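PDB 3NIV: glutathione S-transferase, which probably catalyses the glutathione-dependent cis-trans isomerisation of maleylacetoacetate and may act as a glutathione transferase. Local coordinates for residues L5-R10 and R16-L21; R10-Y15 and V175-R180; E147-L152 and Y188-E193. All blocks are in the same frame, centred on the assembly; numbering follows the deposited sequence.

Contact 1. Residues L5-R10 and R16-L21; sequences LYDYFR and RVRIAL
Leu5 and Asp7 lie on the same side of strand 5-7, and both point at helix 12-23, which runs back over the strand at 143° to it. The apolar packing gathers around Leu5. With CG anti to the backbone N (chi1 174°), its isobutyl group is held out to the helix, where the two methyls divide the work: CD1 meets Val17 CG1 at 3.7 Å, while CD2 lies between Leu21 CD1 at 4.1 Å and Arg18 CG at 4.0 Å. Branched aliphatic residues suit this buried seam, which Ile72 and Leu76 of helix 69-79 extend. Two residues on, the contact turns polar. Arg18, its chain bent at chi3, brings NH1 to Asp7 OD1 at 2.9 Å in a salt bridge that uses the oxygen's syn lone pair. The carboxylate is turned 73° from the guanidinium plane, so the two groups do not lie flat side by side, and the second oxygen, Asp7 OD2, gets only a weak bond from NH1. Toward Phe9 the contact loosens: its ring leads away from the helix, and its carbonyl O stays 4.2 Å from Arg18 NH2, whose hydrogen bond goes instead to Ala207 O. This is strand-to-helix packing within a beta-alpha-beta unit of the thioredoxin-like domain. Because Glu32 brings a second carboxylate close to Asp7, the buried arginine probably offsets negative charge that would otherwise be costly here.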
loop_
_atom_site.group_PDB
_atom_site.type_symbol
_atom_site.label_atom_id
_atom_site.label_comp_id
_atom_site.label_asym_id
_atom_site.label_seq_id
_atom_site.Cartn_x
_atom_site.Cartn_y
_atom_site.Cartn_z
ATOM N N LEU A 5 18.719 8.662 -5.107
ATOM C CA LEU A 5 17.411 8.889 -4.496
ATOM C C LEU A 5 16.991 10.345 -4.675
ATOM O O LEU A 5 17.758 11.254 -4.364
ATOM C CB LEU A 5 17.451 8.551 -3.007
ATOM C CG LEU A 5 16.189 8.889 -2.215
ATOM C CD1 LEU A 5 15.075 7.924 -2.571
ATOM C CD2 LEU A 5 16.452 8.860 -0.719
ATOM N N TYR A 6 15.789 10.569 -5.195
ATOM C CA TYR A 6 15.207 11.904 -5.203
ATOM C C TYR A 6 14.367 12.048 -3.942
ATOM O O TYR A 6 13.492 11.224 -3.661
ATOM C CB TYR A 6 14.388 12.150 -6.467
ATOM C CG TYR A 6 15.265 12.319 -7.678
ATOM C CD1 TYR A 6 15.880 11.226 -8.262
ATOM C CD2 TYR A 6 15.508 13.572 -8.218
ATOM C CE1 TYR A 6 16.705 11.370 -9.356
ATOM C CE2 TYR A 6 16.330 13.725 -9.321
ATOM C CZ TYR A 6 16.930 12.617 -9.887
ATOM O OH TYR A 6 17.756 12.749 -10.986
ATOM N N ASP A 7 14.658 13.090 -3.170
ATOM C CA ASP A 7 14.207 13.153 -1.788
ATOM C C ASP A 7 13.546 14.476 -1.396
ATOM O O ASP A 7 14.038 15.559 -1.721
ATOM C CB ASP A 7 15.391 12.868 -0.856
ATOM C CG ASP A 7 14.965 12.658 0.580
ATOM O OD1 ASP A 7 14.061 11.839 0.833
ATOM O OD2 ASP A 7 15.547 13.305 1.468
ATOM N N TYR A 8 12.426 14.363 -0.689
ATOM C CA TYR A 8 11.805 15.500 -0.031
ATOM C C TYR A 8 11.841 15.308 1.482
ATOM O O TYR A 8 11.355 14.300 2.002
ATOM C CB TYR A 8 10.368 15.655 -0.481
ATOM C CG TYR A 8 9.675 16.803 0.186
ATOM C CD1 TYR A 8 10.261 18.063 0.218
ATOM C CD2 TYR A 8 8.442 16.639 0.775
ATOM C CE1 TYR A 8 9.633 19.124 0.820
ATOM C CE2 TYR A 8 7.803 17.696 1.377
ATOM C CZ TYR A 8 8.402 18.938 1.395
ATOM O OH TYR A 8 7.759 19.985 1.995
ATOM N N PHE A 9 12.399 16.276 2.196
ATOM C CA PHE A 9 12.727 16.035 3.594
ATOM C C PHE A 9 11.506 15.949 4.517
ATOM O O PHE A 9 11.563 15.335 5.576
ATOM C CB PHE A 9 13.753 17.056 4.096
ATOM C CG PHE A 9 13.168 18.378 4.453
ATOM C CD1 PHE A 9 12.996 18.734 5.791
ATOM C CD2 PHE A 9 12.799 19.277 3.464
ATOM C CE1 PHE A 9 12.454 19.970 6.140
ATOM C CE2 PHE A 9 12.254 20.518 3.797
ATOM C CZ PHE A 9 12.081 20.868 5.148
ATOM N N ARG A 10 10.394 16.540 4.106
ATOM C CA ARG A 10 9.177 16.469 4.910
ATOM C C ARG A 10 8.310 15.251 4.589
ATOM O O ARG A 10 7.212 15.097 5.137
ATOM C CB ARG A 10 8.348 17.749 4.741
ATOM C CG ARG A 10 9.062 19.007 5.214
ATOM C CD ARG A 10 8.095 20.142 5.510
ATOM N NE ARG A 10 8.830 21.380 5.784
ATOM C CZ ARG A 10 8.951 22.387 4.922
ATOM N NH1 ARG A 10 8.373 22.317 3.727
ATOM N NH2 ARG A 10 9.654 23.459 5.253
ATOM N N ARG A 16 10.822 6.491 5.134
ATOM C CA ARG A 16 10.929 5.033 5.000
ATOM C C ARG A 16 12.094 4.629 4.115
ATOM O O ARG A 16 12.936 3.815 4.498
ATOM C CB ARG A 16 9.678 4.457 4.357
ATOM C CG ARG A 16 8.411 4.791 5.051
ATOM C CD ARG A 16 7.254 4.477 4.134
ATOM N NE ARG A 16 6.019 4.945 4.737
ATOM C CZ ARG A 16 4.857 4.968 4.110
ATOM N NH1 ARG A 16 4.793 4.543 2.859
ATOM N NH2 ARG A 16 3.774 5.412 4.735
ATOM N N VAL A 17 12.118 5.172 2.906
ATOM C CA VAL A 17 13.186 4.843 1.990
ATOM C C VAL A 17 14.544 5.138 2.602
ATOM O O VAL A 17 15.440 4.316 2.532
ATOM C CB VAL A 17 13.047 5.570 0.657
ATOM C CG1 VAL A 17 14.168 5.149 -0.275
ATOM C CG2 VAL A 17 11.706 5.249 0.031
ATOM N N ARG A 18 14.694 6.308 3.211
ATOM C CA ARG A 18 15.977 6.676 3.806
ATOM C C ARG A 18 16.446 5.672 4.854
ATOM O O ARG A 18 17.610 5.270 4.836
ATOM C CB ARG A 18 15.967 8.111 4.342
ATOM C CG ARG A 18 15.953 9.161 3.222
ATOM C CD ARG A 18 16.263 10.556 3.732
ATOM N NE ARG A 18 15.475 10.880 4.912
ATOM C CZ ARG A 18 14.317 11.531 4.886
ATOM N NH1 ARG A 18 13.809 11.945 3.730
ATOM N NH2 ARG A 18 13.675 11.784 6.022
ATOM N N ILE A 19 15.544 5.249 5.741
ATOM C CA ILE A 19 15.856 4.191 6.710
ATOM C C ILE A 19 16.272 2.876 6.031
ATOM O O ILE A 19 17.288 2.271 6.380
ATOM C CB ILE A 19 14.656 3.874 7.625
ATOM C CG1 ILE A 19 14.041 5.162 8.189
ATOM C CG2 ILE A 19 15.070 2.873 8.717
ATOM C CD1 ILE A 19 13.057 4.946 9.321
ATOM N N ALA A 20 15.465 2.432 5.073
ATOM C CA ALA A 20 15.735 1.190 4.365
ATOM C C ALA A 20 17.129 1.198 3.755
ATOM O O ALA A 20 17.844 0.197 3.809
ATOM C CB ALA A 20 14.692 0.958 3.290
ATOM N N LEU A 21 17.508 2.325 3.160
ATOM C CA LEU A 21 18.806 2.418 2.507
ATOM C C LEU A 21 19.951 2.313 3.512
ATOM O O LEU A 21 21.010 1.764 3.208
ATOM C CB LEU A 21 18.912 3.705 1.680
ATOM C CG LEU A 21 18.144 3.694 0.352
ATOM C CD1 LEU A 21 18.041 5.080 -0.289
ATOM C CD2 LEU A 21 18.775 2.709 -0.615
#

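Contact 2. Residues R10-Y15 and V175-R180; sequences RSTACY and VYNAHR
The rings of Tyr15 and Tyr176 meet in a T-shaped stack, the edge of Tyr15 directed at the face of Tyr176, with centroids 5.8 Å apart and planes at 76°. Close to the plane of the Tyr15 ring, at its edge, lies Tyr176 CB, 4.2 Å from CE2. The edge of the Tyr176 ring has Asn177 OD1 in its plane, and its hydroxyl bonds to Glu210. Tyrosine suits such a place, since its ring packs while its OH keeps a polar partner. Next to the ring pair, Thr12 and Asn177 approach from opposite directions. Asn177 ND2 donates to Thr12 OG1 over 2.8 Å, the hydroxyl lying 19° out of the amide plane; OG1 stands anti to Thr12's carbonyl carbon and beside its backbone N, which presents it to the amide. This bond gives the buried Asn177 ND2 and Thr12 OG1 a partner in each other. At the solvent side Arg10 CD comes within 4.4 Å of Arg180 NH2; the charged atoms do not touch (Arg10 NE to Arg180 NH2 5.1 Å), and Arg10 NH1 bonds to Tyr8 OH. Ser11, at the N-cap of helix 12-23, accepts from Cys14 N and so fixes the helix's first turn, near which zeta-class enzymes bind glutathione. The contact thus joins the thioredoxin-like domain to the helical one: helix 12-23 starts against the end of helix 166-180, with His108 of helix 108-111 touching Thr12 and Asn177, and Tyr134 of helix 127-149 Asn177.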
loop_
_atom_site.group_PDB
_atom_site.type_symbol
_atom_site.label_atom_id
_atom_site.label_comp_id
_atom_site.label_asym_id
_atom_site.label_seq_id
_atom_site.Cartn_x
_atom_site.Cartn_y
_atom_site.Cartn_z
ATOM N N ARG A 10 10.394 16.540 4.106
ATOM C CA ARG A 10 9.177 16.469 4.910
ATOM C C ARG A 10 8.310 15.251 4.589
ATOM O O ARG A 10 7.212 15.097 5.137
ATOM C CB ARG A 10 8.348 17.749 4.741
ATOM C CG ARG A 10 9.062 19.007 5.214
ATOM C CD ARG A 10 8.095 20.142 5.510
ATOM N NE ARG A 10 8.830 21.380 5.784
ATOM C CZ ARG A 10 8.951 22.387 4.922
ATOM N NH1 ARG A 10 8.373 22.317 3.727
ATOM N NH2 ARG A 10 9.654 23.459 5.253
ATOM N N SER A 11 8.789 14.392 3.693
ATOM C CA SER A 11 7.983 13.274 3.243
ATOM C C SER A 11 8.159 12.035 4.115
ATOM O O SER A 11 9.272 11.561 4.303
ATOM C CB SER A 11 8.329 12.927 1.805
ATOM O OG SER A 11 7.791 11.674 1.481
ATOM N N THR A 12 7.051 11.507 4.624
ATOM C CA THR A 12 7.042 10.231 5.341
ATOM C C THR A 12 7.524 9.088 4.449
ATOM O O THR A 12 8.402 8.324 4.824
ATOM C CB THR A 12 5.629 9.895 5.811
ATOM O OG1 THR A 12 5.110 10.986 6.579
ATOM C CG2 THR A 12 5.618 8.630 6.646
ATOM N N ALA A 13 6.937 8.969 3.265
ATOM C CA ALA A 13 7.367 7.970 2.305
ATOM C C ALA A 13 8.881 8.019 2.159
ATOM O O ALA A 13 9.545 6.980 2.191
ATOM C CB ALA A 13 6.692 8.207 0.959
ATOM N N CYS A 14 9.427 9.227 2.018
ATOM C CA CYS A 14 10.869 9.395 1.835
ATOM C C CYS A 14 11.663 8.977 3.063
ATOM O O CYS A 14 12.805 8.538 2.965
ATOM C CB CYS A 14 11.213 10.841 1.491
ATOM S SG CYS A 14 10.897 11.311 -0.218
ATOM N N TYR A 15 11.057 9.139 4.227
ATOM C CA TYR A 15 11.692 8.748 5.481
ATOM C C TYR A 15 11.871 7.223 5.485
ATOM O O TYR A 15 12.956 6.719 5.749
ATOM C CB TYR A 15 10.830 9.260 6.643
ATOM C CG TYR A 15 11.432 9.225 8.036
ATOM C CD1 TYR A 15 12.774 8.931 8.253
ATOM C CD2 TYR A 15 10.643 9.519 9.142
ATOM C CE1 TYR A 15 13.294 8.907 9.524
ATOM C CE2 TYR A 15 11.156 9.497 10.408
ATOM C CZ TYR A 15 12.483 9.197 10.602
ATOM O OH TYR A 15 12.966 9.189 11.893
ATOM N N VAL A 175 4.979 7.325 13.504
ATOM C CA VAL A 175 4.944 7.792 14.878
ATOM C C VAL A 175 5.466 9.231 14.937
ATOM O O VAL A 175 4.962 10.060 15.686
ATOM C CB VAL A 175 5.776 6.865 15.787
ATOM C CG1 VAL A 175 5.941 7.458 17.189
ATOM C CG2 VAL A 175 5.129 5.491 15.855
ATOM N N TYR A 176 6.469 9.519 14.121
ATOM C CA TYR A 176 6.953 10.874 13.939
ATOM C C TYR A 176 5.800 11.829 13.580
ATOM O O TYR A 176 5.621 12.871 14.219
ATOM C CB TYR A 176 8.022 10.866 12.852
ATOM C CG TYR A 176 8.547 12.222 12.438
ATOM C CD1 TYR A 176 7.927 12.945 11.431
ATOM C CD2 TYR A 176 9.686 12.760 13.022
ATOM C CE1 TYR A 176 8.404 14.168 11.038
ATOM C CE2 TYR A 176 10.170 13.991 12.628
ATOM C CZ TYR A 176 9.524 14.685 11.634
ATOM O OH TYR A 176 9.989 15.908 11.218
ATOM N N ASN A 177 5.016 11.464 12.566
ATOM C CA ASN A 177 3.833 12.233 12.182
ATOM C C ASN A 177 2.865 12.470 13.329
ATOM O O ASN A 177 2.287 13.549 13.459
ATOM C CB ASN A 177 3.086 11.515 11.060
ATOM C CG ASN A 177 3.703 11.760 9.709
ATOM O OD1 ASN A 177 4.592 12.597 9.569
ATOM N ND2 ASN A 177 3.238 11.032 8.699
ATOM N N ALA A 178 2.678 11.441 14.148
ATOM C CA ALA A 178 1.729 11.493 15.252
ATOM C C ALA A 178 2.111 12.553 16.304
ATOM O O ALA A 178 1.266 13.337 16.748
ATOM C CB ALA A 178 1.596 10.121 15.885
ATOM N N HIS A 179 3.381 12.576 16.695
ATOM C CA HIS A 179 3.835 13.557 17.667
ATOM C C HIS A 179 3.728 14.945 17.055
ATOM O O HIS A 179 3.222 15.874 17.673
ATOM C CB HIS A 179 5.273 13.267 18.112
ATOM C CG HIS A 179 5.420 11.986 18.876
ATOM N ND1 HIS A 179 4.739 11.736 20.050
ATOM C CD2 HIS A 179 6.176 10.887 18.639
ATOM C CE1 HIS A 179 5.067 10.537 20.501
ATOM N NE2 HIS A 179 5.932 9.999 19.659
ATOM N N ARG A 180 4.198 15.060 15.822
ATOM C CA ARG A 180 4.069 16.283 15.046
ATOM C C ARG A 180 2.644 16.852 15.041
ATOM O O ARG A 180 2.456 18.064 15.000
ATOM C CB ARG A 180 4.527 16.029 13.609
ATOM C CG ARG A 180 4.300 17.198 12.691
ATOM C CD ARG A 180 4.918 16.965 11.328
ATOM N NE ARG A 180 5.040 18.210 10.580
ATOM C CZ ARG A 180 4.969 18.300 9.257
ATOM N NH1 ARG A 180 4.760 17.213 8.523
ATOM N NH2 ARG A 180 5.096 19.484 8.670
#

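Contact 3. Residues E147-L152 and Y188-E193; sequences EKLGAL and YPIINE
Leu149 carries this contact against Ile190 and Ile191, and its side chain can be followed outward. CB, pointing at helix 189-198, is still 4.5 Å from Ile190 CG2. One bond further, CG closes to 3.7 Å from that same methyl, as the two side chains slide past each other in opposite directions. There the chain forks. CD2 does most of the touching: it lies 3.7 Å from Ile190 CG2, reaches Ile191 CD1 at 4.1 Å, and is modelled 3.4 Å from Ile191 CG1, a value so short for two carbons that it is doubtful. The other methyl, CD1, diverges from this pair of isoleucines. Ile191 meets Leu149 at about a right angle, whereas Ile190 runs alongside and beyond it, its CD1 coming within 4.1 Å of Gly150 CA. Glycine suits that position: Glu147 O takes the space where a side chain would start, and the bare CA can lie against the methyl as the chain passes through a type I turn from Leu149 to Leu152. Ile190 offers the leucine its beta-branch methyl CG2, Ile191 the flank of its longer arm, CG1 and CD1. The contact is purely apolar, but a polar link lies beside it, for the carboxylate of Glu146, on helix 127-149, accepts from the backbone N of both Ile190 and Ile191. So the end of helix 127-149 is joined to the first turn of helix 189-198, with Met99 of helix 90-106 also packing on Leu149, while Lys148 bonds to Ser67 of the second subunit.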
loop_
_atom_site.group_PDB
_atom_site.type_symbol
_atom_site.label_atom_id
_atom_site.label_comp_id
_atom_site.label_asym_id
_atom_site.label_seq_id
_atom_site.Cartn_x
_atom_site.Cartn_y
_atom_site.Cartn_z
ATOM N N GLU A 147 -2.331 -4.138 18.229
ATOM C CA GLU A 147 -3.030 -5.409 18.236
ATOM C C GLU A 147 -2.152 -6.566 17.774
ATOM O O GLU A 147 -1.839 -7.475 18.541
ATOM C CB GLU A 147 -4.239 -5.306 17.312
ATOM C CG GLU A 147 -5.558 -5.388 18.017
ATOM C CD GLU A 147 -5.906 -6.816 18.345
ATOM O OE1 GLU A 147 -6.296 -7.084 19.498
ATOM O OE2 GLU A 147 -5.767 -7.676 17.449
ATOM N N LYS A 148 -1.776 -6.542 16.504
ATOM C CA LYS A 148 -1.032 -7.654 15.933
ATOM C C LYS A 148 0.337 -7.715 16.598
ATOM O O LYS A 148 0.948 -8.774 16.723
ATOM C CB LYS A 148 -0.926 -7.499 14.419
ATOM C CG LYS A 148 -2.291 -7.433 13.730
ATOM C CD LYS A 148 -2.192 -6.901 12.298
ATOM C CE LYS A 148 -2.215 -8.012 11.254
ATOM N NZ LYS A 148 -3.596 -8.524 10.979
ATOM N N LEU A 149 0.796 -6.559 17.050
ATOM C CA LEU A 149 2.060 -6.448 17.751
ATOM C C LEU A 149 2.026 -7.374 18.966
ATOM O O LEU A 149 2.992 -8.097 19.258
ATOM C CB LEU A 149 2.237 -5.001 18.200
ATOM C CG LEU A 149 3.598 -4.334 18.086
ATOM C CD1 LEU A 149 4.331 -4.704 16.821
ATOM C CD2 LEU A 149 3.399 -2.832 18.176
ATOM N N GLY A 150 0.884 -7.356 19.650
ATOM C CA GLY A 150 0.682 -8.138 20.851
ATOM C C GLY A 150 0.651 -9.645 20.667
ATOM O O GLY A 150 0.615 -10.377 21.651
ATOM N N ALA A 151 0.661 -10.124 19.428
ATOM C CA ALA A 151 0.635 -11.567 19.195
ATOM C C ALA A 151 2.019 -12.103 18.833
ATOM O O ALA A 151 2.201 -13.313 18.662
ATOM C CB ALA A 151 -0.393 -11.934 18.110
ATOM N N LEU A 152 2.993 -11.203 18.728
ATOM C CA LEU A 152 4.347 -11.596 18.360
ATOM C C LEU A 152 5.327 -11.530 19.534
ATOM O O LEU A 152 5.101 -10.841 20.535
ATOM C CB LEU A 152 4.861 -10.733 17.209
ATOM C CG LEU A 152 3.954 -10.557 15.989
ATOM C CD1 LEU A 152 4.594 -9.592 14.999
ATOM C CD2 LEU A 152 3.646 -11.890 15.306
ATOM N N TYR A 188 -0.427 2.981 23.344
ATOM C CA TYR A 188 0.376 2.083 22.524
ATOM C C TYR A 188 1.779 1.812 23.072
ATOM O O TYR A 188 2.775 2.202 22.455
ATOM C CB TYR A 188 0.463 2.654 21.112
ATOM C CG TYR A 188 -0.881 3.107 20.599
ATOM C CD1 TYR A 188 -1.875 2.186 20.321
ATOM C CD2 TYR A 188 -1.165 4.458 20.415
ATOM C CE1 TYR A 188 -3.109 2.586 19.863
ATOM C CE2 TYR A 188 -2.396 4.870 19.948
ATOM C CZ TYR A 188 -3.365 3.926 19.673
ATOM O OH TYR A 188 -4.603 4.309 19.224
ATOM N N PRO A 189 1.859 1.118 24.220
ATOM C CA PRO A 189 3.117 0.873 24.937
ATOM C C PRO A 189 4.173 0.149 24.096
ATOM O O PRO A 189 5.329 0.576 24.076
ATOM C CB PRO A 189 2.690 -0.027 26.101
ATOM C CG PRO A 189 1.216 0.136 26.214
ATOM C CD PRO A 189 0.709 0.468 24.871
ATOM N N ILE A 190 3.786 -0.933 23.422
ATOM C CA ILE A 190 4.755 -1.709 22.653
ATOM C C ILE A 190 5.321 -0.854 21.539
ATOM O O ILE A 190 6.527 -0.862 21.273
ATOM C CB ILE A 190 4.147 -2.975 22.036
ATOM C CG1 ILE A 190 3.461 -3.834 23.097
ATOM C CG2 ILE A 190 5.220 -3.772 21.311
ATOM C CD1 ILE A 190 2.912 -5.147 22.538
ATOM N N ILE A 191 4.433 -0.107 20.895
ATOM C CA ILE A 191 4.837 0.810 19.841
ATOM C C ILE A 191 5.756 1.899 20.379
ATOM O O ILE A 191 6.803 2.196 19.796
ATOM C CB ILE A 191 3.612 1.457 19.168
ATOM C CG1 ILE A 191 3.075 0.521 18.074
ATOM C CG2 ILE A 191 3.987 2.815 18.598
ATOM C CD1 ILE A 191 1.644 0.824 17.614
ATOM N N ASN A 192 5.352 2.494 21.493
ATOM C CA ASN A 192 6.167 3.509 22.152
ATOM C C ASN A 192 7.572 2.988 22.481
ATOM O O ASN A 192 8.552 3.714 22.326
ATOM C CB ASN A 192 5.453 4.066 23.396
ATOM C CG ASN A 192 4.242 4.914 23.033
ATOM O OD1 ASN A 192 4.152 5.419 21.911
ATOM N ND2 ASN A 192 3.309 5.076 23.968
ATOM N N GLU A 193 7.664 1.725 22.901
ATOM C CA GLU A 193 8.955 1.099 23.187
ATOM C C GLU A 193 9.788 0.909 21.935
ATOM O O GLU A 193 10.982 1.227 21.933
ATOM C CB GLU A 193 8.767 -0.270 23.829
ATOM C CG GLU A 193 8.092 -0.261 25.170
ATOM C CD GLU A 193 7.699 -1.658 25.612
ATOM O OE1 GLU A 193 7.822 -2.603 24.794
ATOM O OE2 GLU A 193 7.263 -1.812 26.776
#

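Overall arrangement
From the N terminus, strand 5-7 passes through a loop into helix 12-23, and contact 1 closes this short excursion inside the thioredoxin-like domain. Contact 2 starts from the same loop, sharing Arg10 with contact 1, but closes a very long one of some 160 residues by joining the helix start to helix 166-180 of the C-terminal domain; the segments of the two contacts alternate, so they cross. Contact 3 opens within that long loop at the end of helix 127-149 and closes beyond it on helix 189-198, crossing contact 2 as well and touching it through Val175 and Ile191. Contacts 1 and 3 follow in series, their centres about 25 Å apart on opposite sides of the chain's centre.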